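Local coordinates for protein EvdO1 (Micromonospora carbonacea, PDB 4XBZ) that probably acts as a metal-dependent oxygenase of the phytanoyl-CoA dioxygenase family, carrying out an oxidative cyclization in orthosomycin biosynthesis, at residues Ala78-Asp81 with Arg82-Thr86; Lys114-Pro117 with Ile118-Ala122; Phe148-Pro151 with Ala152-Arg156; Arg325-His328 with Glu329-Trp332. All blocks are in the same frame, centred on the assembly; numbering follows the deposited sequence.

Contact 1 (Ala78-Asp81 with Arg82-Thr86); sequences ALID and RAWST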
ATOM      1  N   ALA A  78       9.814 -29.588  15.735  1.00 33.29           N
ATOM      2  CA  ALA A  78       9.615 -30.797  14.955  1.00 37.44           C
ATOM      3  C   ALA A  78      10.317 -30.723  13.603  1.00 34.32           C
ATOM      4  O   ALA A  78      10.926 -31.689  13.169  1.00 34.26           O
ATOM      5  CB  ALA A  78       8.136 -31.056  14.768  1.00 32.28           C
ATOM      6  N   LEU A  79      10.253 -29.570  12.942  1.00 35.79           N
ATOM      7  CA  LEU A  79      10.860 -29.436  11.619  1.00 32.97           C
ATOM      8  C   LEU A  79      12.371 -29.427  11.704  1.00 28.09           C
ATOM      9  O   LEU A  79      13.062 -30.002  10.860  1.00 29.19           O
ATOM     10  CB  LEU A  79      10.368 -28.166  10.925  1.00 36.01           C
ATOM     11  CG  LEU A  79       8.937 -28.294  10.404  1.00 36.63           C
ATOM     12  CD1 LEU A  79       8.287 -26.939  10.264  1.00 29.32           C
ATOM     13  CD2 LEU A  79       8.962 -29.043   9.072  1.00 33.28           C
ATOM     14  N   ILE A  80      12.884 -28.769  12.727  1.00 30.38           N
ATOM     15  CA  ILE A  80      14.323 -28.690  12.900  1.00 34.13           C
ATOM     16  C   ILE A  80      14.842 -30.085  13.210  1.00 31.92           C
ATOM     17  O   ILE A  80      15.850 -30.508  12.655  1.00 29.45           O
ATOM     18  CB  ILE A  80      14.724 -27.689  14.011  1.00 32.40           C
ATOM     19  CG1 ILE A  80      14.454 -26.252  13.548  1.00 31.80           C
ATOM     20  CG2 ILE A  80      16.185 -27.862  14.372  1.00 30.50           C
ATOM     21  CD1 ILE A  80      14.768 -25.178  14.606  1.00 34.50           C
ATOM     22  N   ASP A  81      14.124 -30.807  14.068  1.00 33.96           N
ATOM     23  CA  ASP A  81      14.528 -32.164  14.453  1.00 40.27           C
ATOM     24  C   ASP A  81      14.590 -33.058  13.208  1.00 38.62           C
ATOM     25  O   ASP A  81      15.513 -33.864  13.048  1.00 31.51           O
ATOM     26  CB  ASP A  81      13.567 -32.739  15.510  1.00 38.86           C
ATOM     27  CG  ASP A  81      14.006 -34.104  16.037  1.00 48.26           C
ATOM     28  OD1 ASP A  81      15.227 -34.379  16.094  1.00 49.39           O
ATOM     29  OD2 ASP A  81      13.123 -34.907  16.406  1.00 57.18           O
ATOM     30  N   ARG A  82      13.626 -32.872  12.307  1.00 37.61           N
ATOM     31  CA  ARG A  82      13.580 -33.622  11.057  1.00 34.35           C
ATOM     32  C   ARG A  82      14.798 -33.353  10.183  1.00 34.76           C
ATOM     33  O   ARG A  82      15.386 -34.280   9.623  1.00 36.69           O
ATOM     34  CB  ARG A  82      12.304 -33.282  10.290  1.00 38.02           C
ATOM     35  CG  ARG A  82      12.339 -33.613   8.805  1.00 34.23           C
ATOM     36  CD  ARG A  82      11.032 -33.199   8.136  1.00 36.72           C
ATOM     37  NE  ARG A  82      10.970 -33.624   6.743  1.00 38.12           N
ATOM     38  CZ  ARG A  82       9.911 -33.444   5.963  1.00 43.99           C
ATOM     39  NH1 ARG A  82       8.817 -32.848   6.442  1.00 42.62           N
ATOM     40  NH2 ARG A  82       9.943 -33.859   4.703  1.00 43.70           N
ATOM     41  N   ALA A  83      15.187 -32.086  10.081  1.00 29.55           N
ATOM     42  CA  ALA A  83      16.298 -31.713   9.219  1.00 31.40           C
ATOM     43  C   ALA A  83      17.588 -32.375   9.672  1.00 36.19           C
ATOM     44  O   ALA A  83      18.369 -32.844   8.848  1.00 37.24           O
ATOM     45  CB  ALA A  83      16.461 -30.202   9.180  1.00 30.25           C
ATOM     46  N   TRP A  84      17.795 -32.422  10.986  1.00 34.54           N
ATOM     47  CA  TRP A  84      18.960 -33.069  11.565  1.00 34.12           C
ATOM     48  C   TRP A  84      18.954 -34.578  11.365  1.00 36.86           C
ATOM     49  O   TRP A  84      19.984 -35.173  11.034  1.00 38.73           O
ATOM     50  CB  TRP A  84      19.054 -32.770  13.059  1.00 39.64           C
ATOM     51  CG  TRP A  84      19.555 -31.408  13.406  1.00 37.29           C
ATOM     52  CD1 TRP A  84      18.846 -30.398  13.995  1.00 35.63           C
ATOM     53  CD2 TRP A  84      20.878 -30.904  13.204  1.00 38.21           C
ATOM     54  NE1 TRP A  84      19.647 -29.304  14.185  1.00 34.10           N
ATOM     55  CE2 TRP A  84      20.902 -29.583  13.704  1.00 39.85           C
ATOM     56  CE3 TRP A  84      22.043 -31.437  12.657  1.00 34.61           C
ATOM     57  CZ2 TRP A  84      22.053 -28.789  13.674  1.00 37.36           C
ATOM     58  CZ3 TRP A  84      23.181 -30.646  12.621  1.00 40.23           C
ATOM     59  CH2 TRP A  84      23.178 -29.338  13.128  1.00 35.77           C
ATOM     60  N   SER A  85      17.800 -35.197  11.595  1.00 37.64           N
ATOM     61  CA  SER A  85      17.666 -36.647  11.460  1.00 38.91           C
ATOM     62  C   SER A  85      18.036 -37.137  10.064  1.00 45.72           C
ATOM     63  O   SER A  85      18.618 -38.208   9.923  1.00 47.11           O
ATOM     64  CB  SER A  85      16.236 -37.104  11.772  1.00 35.68           C
ATOM     65  OG  SER A  85      15.857 -36.782  13.097  1.00 45.83           O
ATOM     66  N   THR A  86      17.700 -36.352   9.043  1.00 39.51           N
ATOM     67  CA  THR A  86      17.778 -36.830   7.670  1.00 43.10           C
ATOM     68  C   THR A  86      19.028 -36.378   6.937  1.00 45.46           C
ATOM     69  O   THR A  86      19.524 -37.079   6.052  1.00 44.30           O
ATOM     70  CB  THR A  86      16.570 -36.376   6.837  1.00 40.41           C
ATOM     71  OG1 THR A  86      16.681 -34.978   6.559  1.00 38.69           O
ATOM     72  CG2 THR A  86      15.269 -36.648   7.579  1.00 43.39           C
TER
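Ala78 offers its carbonyl to the backbone of Arg82, and Arg82 N lies 3.1 Å from Ala78 O, the first of four successive i to i+4 bonds here. The next, from Ala83 N to Leu79 O, is also 3.1 Å long. Arg82 brings its CB within 3.4 Å of Leu79 O before its chain runs out extended. The Leu79 side chain packs on Ile108 of strand 105-109 and on Lys114. Ile80 makes the apolar contact of the turn: its CG2 branch lies 3.7 Å from Trp84 CD1, and the two side chains run side by side in one direction. That branch is the one trans to the backbone N of Ile80, while CG1 (chi1 -71°) leads to Phe148. These are the last two turns of helix 66-86, an amphipathic stretch: Leu79, Ile80 and Ala83 are buried against the protein, whereas Asp81, Arg82 and Ser85 are exposed. Trp84 N reaches Ile80 O at 3.2 Å with a nearly straight N-H...O angle of 163°, and Trp84 CD1 comes obliquely to 3.3 Å from the same Ile80 O. At Asp81 the carbonyl takes two donors from one residue: Ser85 N at 3.0 Å, and Ser85 OG, whose bond to Asp81 O is 2.9 Å long. The hydroxyl comes from above the carbonyl plane, 40° out of it, placed there because OG sits beside its own backbone N.

Contact 2 (Lys114-Pro117 with Ile118-Ala122); sequences KARP and IAMLA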
ATOM      1  N   LYS A 114       4.577 -28.463   5.222  1.00 33.72           N
ATOM      2  CA  LYS A 114       5.183 -29.513   6.040  1.00 37.28           C
ATOM      3  C   LYS A 114       4.525 -29.661   7.405  1.00 32.39           C
ATOM      4  O   LYS A 114       4.633 -30.697   8.034  1.00 42.17           O
ATOM      5  CB  LYS A 114       6.689 -29.257   6.199  1.00 31.74           C
ATOM      6  CG  LYS A 114       7.480 -29.470   4.910  1.00 32.42           C
ATOM      7  CD  LYS A 114       8.946 -29.064   5.052  1.00 32.32           C
ATOM      8  CE  LYS A 114       9.726 -29.392   3.773  1.00 26.77           C
ATOM      9  NZ  LYS A 114       9.118 -28.793   2.532  1.00 34.55           N
ATOM     10  N   ALA A 115       3.820 -28.639   7.855  1.00 35.02           N
ATOM     11  CA  ALA A 115       3.320 -28.641   9.221  1.00 30.25           C
ATOM     12  C   ALA A 115       1.985 -27.922   9.326  1.00 33.38           C
ATOM     13  O   ALA A 115       1.897 -26.719   9.086  1.00 32.82           O
ATOM     14  CB  ALA A 115       4.340 -27.999  10.149  1.00 27.95           C
ATOM     15  N   ARG A 116       0.958 -28.666   9.719  1.00 35.05           N
ATOM     16  CA  ARG A 116      -0.403 -28.156   9.766  1.00 33.97           C
ATOM     17  C   ARG A 116      -0.575 -26.894  10.639  1.00 36.45           C
ATOM     18  O   ARG A 116      -1.336 -25.988  10.271  1.00 33.44           O
ATOM     19  CB  ARG A 116      -1.354 -29.271  10.236  1.00 38.44           C
ATOM     20  CG  ARG A 116      -2.839 -28.935  10.075  1.00 38.62           C
ATOM     21  CD  ARG A 116      -3.774 -30.071  10.504  1.00 36.37           C
ATOM     22  NE  ARG A 116      -5.122 -29.560  10.740  1.00 43.84           N
ATOM     23  CZ  ARG A 116      -6.052 -29.445   9.798  1.00 46.97           C
ATOM     24  NH1 ARG A 116      -5.777 -29.823   8.561  1.00 49.19           N
ATOM     25  NH2 ARG A 116      -7.256 -28.955  10.091  1.00 44.57           N
ATOM     26  N   PRO A 117       0.122 -26.815  11.795  1.00 39.24           N
ATOM     27  CA  PRO A 117      -0.068 -25.567  12.543  1.00 30.88           C
ATOM     28  C   PRO A 117       0.450 -24.332  11.805  1.00 32.02           C
ATOM     29  O   PRO A 117      -0.040 -23.223  12.039  1.00 29.88           O
ATOM     30  CB  PRO A 117       0.734 -25.803  13.825  1.00 33.91           C
ATOM     31  CG  PRO A 117       0.748 -27.279  13.981  1.00 39.45           C
ATOM     32  CD  PRO A 117       0.870 -27.813  12.586  1.00 34.26           C
ATOM     33  N   ILE A 118       1.427 -24.522  10.927  1.00 30.39           N
ATOM     34  CA  ILE A 118       2.003 -23.403  10.192  1.00 31.29           C
ATOM     35  C   ILE A 118       1.129 -22.994   8.973  1.00 33.92           C
ATOM     36  O   ILE A 118       0.993 -21.800   8.670  1.00 30.35           O
ATOM     37  CB  ILE A 118       3.447 -23.739   9.767  1.00 29.01           C
ATOM     38  CG1 ILE A 118       4.312 -23.945  11.026  1.00 27.95           C
ATOM     39  CG2 ILE A 118       4.027 -22.645   8.898  1.00 24.79           C
ATOM     40  CD1 ILE A 118       5.788 -24.179  10.732  1.00 25.31           C
ATOM     41  N   ALA A 119       0.503 -23.972   8.317  1.00 28.71           N
ATOM     42  CA  ALA A 119      -0.479 -23.680   7.274  1.00 31.95           C
ATOM     43  C   ALA A 119      -1.633 -22.832   7.819  1.00 31.11           C
ATOM     44  O   ALA A 119      -2.042 -21.845   7.210  1.00 33.11           O
ATOM     45  CB  ALA A 119      -1.011 -24.969   6.667  1.00 33.98           C
ATOM     46  N   MET A 120      -2.147 -23.209   8.983  1.00 35.17           N
ATOM     47  CA  MET A 120      -3.198 -22.435   9.632  1.00 34.13           C
ATOM     48  C   MET A 120      -2.701 -21.039  10.035  1.00 32.35           C
ATOM     49  O   MET A 120      -3.454 -20.056   9.986  1.00 30.95           O
ATOM     50  CB  MET A 120      -3.738 -23.194  10.852  1.00 37.79           C
ATOM     51  CG  MET A 120      -4.414 -24.541  10.494  1.00 41.35           C
ATOM     52  SD  MET A 120      -5.571 -25.200  11.731  1.00 44.61           S
ATOM     53  CE  MET A 120      -4.479 -25.462  13.135  1.00 34.51           C
ATOM     54  N   LEU A 121      -1.433 -20.958  10.431  1.00 33.79           N
ATOM     55  CA  LEU A 121      -0.806 -19.668  10.712  1.00 30.65           C
ATOM     56  C   LEU A 121      -0.844 -18.819   9.441  1.00 30.26           C
ATOM     57  O   LEU A 121      -1.045 -17.605   9.495  1.00 31.82           O
ATOM     58  CB  LEU A 121       0.638 -19.848  11.209  1.00 31.11           C
ATOM     59  CG  LEU A 121       1.492 -18.582  11.434  1.00 32.90           C
ATOM     60  CD1 LEU A 121       0.854 -17.642  12.455  1.00 22.08           C
ATOM     61  CD2 LEU A 121       2.917 -18.953  11.861  1.00 25.41           C
ATOM     62  N   ALA A 122      -0.691 -19.474   8.294  1.00 27.26           N
ATOM     63  CA  ALA A 122      -0.669 -18.777   7.023  1.00 29.15           C
ATOM     64  C   ALA A 122      -2.048 -18.242   6.646  1.00 27.96           C
ATOM     65  O   ALA A 122      -2.165 -17.463   5.711  1.00 31.04           O
ATOM     66  CB  ALA A 122      -0.115 -19.690   5.917  1.00 23.33           C
TER
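The guanidinium of Arg116 meets Met120 SD, which approaches it obliquely; NH2 of Arg116 and SD of Met120 are 4.4 Å apart, a loose contact. The arginine also has a long, weak ion pair with Glu295, and Met120 packs on Met291 of helix 275-293. The fold element is the short helix 116-121, which follows helix 111-114 after a break at Ala115. That residue leaves helical backbone angles and at the same time occupies the N-cap position, but as an alanine it has no polar side chain to cap with. Pro117 stands in the first turn, where its missing N-H costs no helical hydrogen bond. Ala115 O serves two amides: Ala119 N lies 3.2 Å from it and in its carbonyl plane, whereas Ile118 N, 2.9 Å from the same Ala115 O, sits 47° above that plane. Ile118 also turns its CG1 branch back (chi1 -63°), bringing CD1 to 4.1 Å from Ala115 CB and setting the side chain against Leu79 of helix 66-86. One residue on from Ala119, Met120 N bonds to Arg116 O, while Met120 CG rests 3.4 Å from that same Arg116 O.

Contact 3 (Phe148-Pro151 with Ala152-Arg156); sequences FKTP and AGAPR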
ATOM      1  N   PHE A 148      16.423 -20.096  11.175  1.00 30.18           N
ATOM      2  CA  PHE A 148      16.896 -20.285  12.547  1.00 31.31           C
ATOM      3  C   PHE A 148      18.408 -20.335  12.497  1.00 34.49           C
ATOM      4  O   PHE A 148      18.978 -20.778  11.502  1.00 31.76           O
ATOM      5  CB  PHE A 148      16.324 -21.569  13.148  1.00 30.27           C
ATOM      6  CG  PHE A 148      16.446 -22.753  12.229  1.00 33.23           C
ATOM      7  CD1 PHE A 148      15.518 -22.957  11.210  1.00 30.60           C
ATOM      8  CD2 PHE A 148      17.515 -23.629  12.345  1.00 28.44           C
ATOM      9  CE1 PHE A 148      15.643 -24.029  10.330  1.00 28.79           C
ATOM     10  CE2 PHE A 148      17.647 -24.699  11.475  1.00 32.17           C
ATOM     11  CZ  PHE A 148      16.710 -24.899  10.463  1.00 33.70           C
ATOM     12  N   LYS A 149      19.083 -19.887  13.546  1.00 37.36           N
ATOM     13  CA  LYS A 149      20.531 -19.963  13.481  1.00 36.28           C
ATOM     14  C   LYS A 149      21.104 -21.056  14.363  1.00 34.01           C
ATOM     15  O   LYS A 149      20.390 -21.730  15.107  1.00 34.85           O
ATOM     16  CB  LYS A 149      21.157 -18.615  13.827  1.00 40.83           C
ATOM     17  CG  LYS A 149      20.547 -17.927  14.997  1.00 38.25           C
ATOM     18  CD  LYS A 149      20.954 -16.456  15.004  1.00 42.48           C
ATOM     19  CE  LYS A 149      20.696 -15.815  13.652  1.00 44.35           C
ATOM     20  NZ  LYS A 149      20.788 -14.341  13.706  1.00 35.75           N
ATOM     21  N   THR A 150      22.413 -21.232  14.236  1.00 36.67           N
ATOM     22  CA  THR A 150      23.147 -22.275  14.930  1.00 36.19           C
ATOM     23  C   THR A 150      23.697 -21.747  16.254  1.00 35.92           C
ATOM     24  O   THR A 150      24.692 -21.023  16.267  1.00 35.18           O
ATOM     25  CB  THR A 150      24.299 -22.801  14.055  1.00 33.77           C
ATOM     26  OG1 THR A 150      25.092 -21.703  13.589  1.00 34.06           O
ATOM     27  CG2 THR A 150      23.763 -23.510  12.859  1.00 37.87           C
ATOM     28  N   PRO A 151      23.057 -22.119  17.373  1.00 36.68           N
ATOM     29  CA  PRO A 151      23.359 -21.551  18.697  1.00 38.13           C
ATOM     30  C   PRO A 151      24.824 -21.704  19.152  1.00 35.18           C
ATOM     31  O   PRO A 151      25.245 -20.950  20.017  1.00 34.68           O
ATOM     32  CB  PRO A 151      22.412 -22.319  19.635  1.00 33.47           C
ATOM     33  CG  PRO A 151      22.028 -23.536  18.891  1.00 40.97           C
ATOM     34  CD  PRO A 151      22.023 -23.162  17.442  1.00 37.65           C
ATOM     35  N   ALA A 152      25.587 -22.633  18.581  1.00 34.09           N
ATOM     36  CA  ALA A 152      27.010 -22.739  18.909  1.00 37.16           C
ATOM     37  C   ALA A 152      27.777 -21.566  18.316  1.00 39.75           C
ATOM     38  O   ALA A 152      28.964 -21.377  18.595  1.00 39.65           O
ATOM     39  CB  ALA A 152      27.596 -24.058  18.405  1.00 33.03           C
ATOM     40  N   GLY A 153      27.097 -20.786  17.486  1.00 35.99           N
ATOM     41  CA  GLY A 153      27.708 -19.625  16.877  1.00 35.46           C
ATOM     42  C   GLY A 153      27.243 -19.442  15.451  1.00 32.63           C
ATOM     43  O   GLY A 153      27.365 -20.349  14.636  1.00 38.34           O
ATOM     44  N   ALA A 154      26.705 -18.263  15.150  1.00 33.81           N
ATOM     45  CA  ALA A 154      26.262 -17.929  13.798  1.00 34.83           C
ATOM     46  C   ALA A 154      27.085 -16.777  13.233  1.00 37.05           C
ATOM     47  O   ALA A 154      27.369 -15.796  13.933  1.00 33.00           O
ATOM     48  CB  ALA A 154      24.790 -17.572  13.795  1.00 34.70           C
ATOM     49  N   PRO A 155      27.471 -16.885  11.956  1.00 32.77           N
ATOM     50  CA  PRO A 155      28.217 -15.793  11.329  1.00 34.20           C
ATOM     51  C   PRO A 155      27.360 -14.529  11.121  1.00 40.15           C
ATOM     52  O   PRO A 155      26.119 -14.573  11.100  1.00 35.33           O
ATOM     53  CB  PRO A 155      28.642 -16.390   9.987  1.00 33.08           C
ATOM     54  CG  PRO A 155      27.607 -17.384   9.681  1.00 32.98           C
ATOM     55  CD  PRO A 155      27.164 -17.963  11.008  1.00 34.00           C
ATOM     56  N   ARG A 156      28.045 -13.403  10.974  1.00 38.56           N
ATOM     57  CA  ARG A 156      27.414 -12.126  10.668  1.00 36.69           C
ATOM     58  C   ARG A 156      26.485 -12.178   9.431  1.00 37.13           C
ATOM     59  O   ARG A 156      26.820 -12.798   8.409  1.00 32.27           O
ATOM     60  CB  ARG A 156      28.514 -11.085  10.476  1.00 34.92           C
ATOM     61  CG  ARG A 156      28.050  -9.741  10.007  1.00 39.97           C
ATOM     62  CD  ARG A 156      29.250  -8.869   9.718  1.00 41.05           C
ATOM     63  NE  ARG A 156      28.847  -7.539   9.292  1.00 40.37           N
ATOM     64  CZ  ARG A 156      29.694  -6.565   8.998  1.00 46.37           C
ATOM     65  NH1 ARG A 156      31.004  -6.780   9.083  1.00 47.88           N
ATOM     66  NH2 ARG A 156      29.230  -5.373   8.625  1.00 46.99           N
TER
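Lys149 starts the contact at CB, which lies 3.8 Å from Ala154 CB across the loop. CG occupies the crowded position between the backbone N and the carbonyl carbon (chi1 44°); CD is still 4.2 Å from Ala154 CB, and a bend at chi3 then turns CE and NZ. The tip, NZ, comes close to Arg254 NH1, a group of like charge. Between Lys149 and Ala154 the chain makes a type I beta turn, Thr150 to Gly153, in the loop that joins strand 139-147 of the larger sheet of the double-stranded beta helix to strand 157-160 of the smaller one; the latter carries His160, a ligand of the bound nickel ion. The turn closes with Gly153 N 2.7 Å from Thr150 O. A second bond runs from the Thr150 side chain: OG1 donates to Gly153 O at 2.8 Å, arriving 53° above the carbonyl plane. With a valine in its place, Gly153 O would probably lose its hydroxyl donor, and the turn would be held across these residues by the backbone bond alone. At Gly153, phi is 142°, where any CB would jam against the carbonyl oxygen of Ala152.

Contact 4 (Arg325-His328 with Glu329-Trp332); sequences RFAH and EEYW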
ATOM      1  N   ARG A 325       2.755 -26.997  -1.528  1.00 33.13           N
ATOM      2  CA  ARG A 325       4.124 -26.692  -1.914  1.00 34.19           C
ATOM      3  C   ARG A 325       4.279 -26.572  -3.416  1.00 31.49           C
ATOM      4  O   ARG A 325       4.018 -27.513  -4.161  1.00 30.98           O
ATOM      5  CB  ARG A 325       5.074 -27.749  -1.374  1.00 30.76           C
ATOM      6  CG  ARG A 325       6.460 -27.729  -1.994  1.00 30.33           C
ATOM      7  CD  ARG A 325       7.205 -29.030  -1.658  1.00 29.03           C
ATOM      8  NE  ARG A 325       8.621 -28.974  -2.009  1.00 26.74           N
ATOM      9  CZ  ARG A 325       9.088 -29.225  -3.227  1.00 29.23           C
ATOM     10  NH1 ARG A 325       8.245 -29.532  -4.207  1.00 30.38           N
ATOM     11  NH2 ARG A 325      10.391 -29.160  -3.468  1.00 24.89           N
ATOM     12  N   PHE A 326       4.721 -25.394  -3.841  1.00 34.12           N
ATOM     13  CA  PHE A 326       4.917 -25.094  -5.247  1.00 32.89           C
ATOM     14  C   PHE A 326       6.279 -24.514  -5.466  1.00 31.14           C
ATOM     15  O   PHE A 326       6.501 -23.326  -5.246  1.00 35.43           O
ATOM     16  CB  PHE A 326       3.842 -24.142  -5.723  1.00 30.95           C
ATOM     17  CG  PHE A 326       2.505 -24.762  -5.722  1.00 35.80           C
ATOM     18  CD1 PHE A 326       2.062 -25.477  -6.837  1.00 31.73           C
ATOM     19  CD2 PHE A 326       1.712 -24.706  -4.590  1.00 26.85           C
ATOM     20  CE1 PHE A 326       0.829 -26.082  -6.834  1.00 31.39           C
ATOM     21  CE2 PHE A 326       0.482 -25.321  -4.574  1.00 30.71           C
ATOM     22  CZ  PHE A 326       0.032 -26.008  -5.703  1.00 32.48           C
ATOM     23  N   ALA A 327       7.187 -25.366  -5.906  1.00 30.45           N
ATOM     24  CA  ALA A 327       8.594 -25.025  -5.946  1.00 34.81           C
ATOM     25  C   ALA A 327       8.838 -23.938  -6.963  1.00 34.00           C
ATOM     26  O   ALA A 327       8.518 -24.093  -8.137  1.00 31.89           O
ATOM     27  CB  ALA A 327       9.441 -26.251  -6.254  1.00 33.13           C
ATOM     28  N   HIS A 328       9.422 -22.845  -6.476  1.00 34.49           N
ATOM     29  CA  HIS A 328       9.683 -21.633  -7.251  1.00 34.32           C
ATOM     30  C   HIS A 328      10.331 -21.890  -8.616  1.00 31.37           C
ATOM     31  O   HIS A 328       9.969 -21.255  -9.607  1.00 30.91           O
ATOM     32  CB  HIS A 328      10.563 -20.679  -6.421  1.00 30.59           C
ATOM     33  CG  HIS A 328       9.930 -20.242  -5.131  1.00 31.42           C
ATOM     34  ND1 HIS A 328       8.849 -19.383  -5.085  1.00 27.35           N
ATOM     35  CD2 HIS A 328      10.211 -20.564  -3.845  1.00 25.82           C
ATOM     36  CE1 HIS A 328       8.494 -19.195  -3.825  1.00 30.39           C
ATOM     37  NE2 HIS A 328       9.303 -19.900  -3.053  1.00 29.85           N
ATOM     38  N   GLU A 329      11.265 -22.831  -8.679  1.00 34.58           N
ATOM     39  CA  GLU A 329      12.014 -23.034  -9.918  1.00 36.40           C
ATOM     40  C   GLU A 329      11.136 -23.692 -10.975  1.00 31.71           C
ATOM     41  O   GLU A 329      11.417 -23.594 -12.166  1.00 32.15           O
ATOM     42  CB  GLU A 329      13.282 -23.866  -9.673  1.00 37.43           C
ATOM     43  CG  GLU A 329      13.034 -25.259  -9.153  1.00 40.22           C
ATOM     44  CD  GLU A 329      12.980 -25.337  -7.630  1.00 46.62           C
ATOM     45  OE1 GLU A 329      12.816 -24.284  -6.961  1.00 42.66           O
ATOM     46  OE2 GLU A 329      13.119 -26.465  -7.102  1.00 49.97           O
ATOM     47  N   GLU A 330      10.050 -24.324 -10.537  1.00 30.04           N
ATOM     48  CA  GLU A 330       9.105 -24.950 -11.457  1.00 34.80           C
ATOM     49  C   GLU A 330       8.022 -23.982 -11.950  1.00 33.66           C
ATOM     50  O   GLU A 330       7.261 -24.310 -12.863  1.00 30.95           O
ATOM     51  CB  GLU A 330       8.429 -26.154 -10.800  1.00 36.31           C
ATOM     52  CG  GLU A 330       9.370 -27.226 -10.300  1.00 40.36           C
ATOM     53  CD  GLU A 330       8.627 -28.347  -9.606  1.00 43.66           C
ATOM     54  OE1 GLU A 330       7.438 -28.566  -9.920  1.00 54.20           O
ATOM     55  OE2 GLU A 330       9.233 -29.012  -8.748  1.00 53.69           O
ATOM     56  N   TYR A 331       7.936 -22.813 -11.324  1.00 29.49           N
ATOM     57  CA  TYR A 331       6.976 -21.788 -11.725  1.00 31.23           C
ATOM     58  C   TYR A 331       7.664 -20.449 -11.878  1.00 32.99           C
ATOM     59  O   TYR A 331       7.199 -19.437 -11.365  1.00 31.38           O
ATOM     60  CB  TYR A 331       5.847 -21.686 -10.710  1.00 33.01           C
ATOM     61  CG  TYR A 331       5.144 -22.997 -10.491  1.00 35.37           C
ATOM     62  CD1 TYR A 331       4.179 -23.446 -11.385  1.00 36.05           C
ATOM     63  CD2 TYR A 331       5.449 -23.797  -9.388  1.00 33.75           C
ATOM     64  CE1 TYR A 331       3.530 -24.661 -11.194  1.00 38.78           C
ATOM     65  CE2 TYR A 331       4.801 -24.999  -9.177  1.00 36.05           C
ATOM     66  CZ  TYR A 331       3.845 -25.433 -10.088  1.00 40.91           C
ATOM     67  OH  TYR A 331       3.200 -26.637  -9.887  1.00 40.69           O
ATOM     68  N   TRP A 332       8.803 -20.464 -12.559  1.00 33.60           N
ATOM     69  CA  TRP A 332       9.620 -19.270 -12.761  1.00 36.28           C
ATOM     70  C   TRP A 332       9.332 -18.761 -14.169  1.00 38.06           C
ATOM     71  O   TRP A 332       8.920 -19.546 -15.020  1.00 38.46           O
ATOM     72  CB  TRP A 332      11.102 -19.611 -12.577  1.00 33.07           C
ATOM     73  CG  TRP A 332      11.988 -18.512 -12.071  1.00 34.84           C
ATOM     74  CD1 TRP A 332      13.105 -18.007 -12.686  1.00 32.76           C
ATOM     75  CD2 TRP A 332      11.862 -17.807 -10.832  1.00 34.92           C
ATOM     76  NE1 TRP A 332      13.666 -17.023 -11.911  1.00 27.64           N
ATOM     77  CE2 TRP A 332      12.921 -16.879 -10.769  1.00 33.15           C
ATOM     78  CE3 TRP A 332      10.946 -17.859  -9.772  1.00 34.79           C
ATOM     79  CZ2 TRP A 332      13.100 -16.022  -9.682  1.00 33.50           C
ATOM     80  CZ3 TRP A 332      11.115 -16.992  -8.701  1.00 32.66           C
ATOM     81  CH2 TRP A 332      12.187 -16.094  -8.664  1.00 31.01           C
TER
HETATM   82  O   HOH W   1       3.670 -28.639  -7.069  1.00 38.09           O
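Glu329 folds back over the preceding residues: a bend at chi2 (-89°) carries its carboxylate toward Ala327, with OE2 3.8 Å from Ala327 CB. Glu330, extended beyond CG, reaches the same methyl, its OE2 being 3.7 Å from Ala327 CB. The two carboxylates also lie near the guanidinium of Arg325, opposite in charge, without touching it; Arg325 NE has its own salt bridge to Asp91. Glu330 N bonds to Ala327 O at 2.9 Å, an i to i+3 step. Tyr331 N makes the next such step, 3.1 Å from His328 O, although it sits 66° above that carbonyl plane. The Tyr331 ring then leans back on Phe326, the planes 60° apart in an oblique pairing. Its CE2 comes to 3.6 Å from Phe326 CD1 and lies in the plane of the phenylalanine ring, at its edge, while Tyr331 OH is 3.5 Å from the same Phe326 CD1. A water bound to Arg325 O makes a weak bond with that hydroxyl. Cutting Tyr331 back to an alanine would probably take the ring from beside the Phe326 edge and deprive the water of its weak second partner. Trp332 lays CE3 3.5 Å from His328 O, approaching obliquely, and meets His273 edge-to-face. His328, stacked on Trp143 and hydrogen-bonded through ND1 to His273, ties to the body of the protein what is a short 3-10 turn in the C-terminal tail, packed on helix 275-293.

Overall arrangement
Contacts 1, 2 and 4 are partly buried, while contact 3 lies at the surface. Helix 66-86 is common ground: Leu79 CD1 of contact 1 packs 3.8 Å from Ile118 CD1 of contact 2, and Ile80 CD1 lies 3.8 Å from Phe148 CG of contact 3. Contacts 2 and 4 do not touch, yet both pack on helix 275-293, and Lys114 and Arg325 both form salt bridges with Asp91 OD2. Contacts 3 and 4 are farthest apart, their centres about 28 Å from each other. Chemistry follows place: i to i+4 bonds in the two helices, a threonine-braced turn between the sheets, and aromatic packing round a 3-10 turn in the tail.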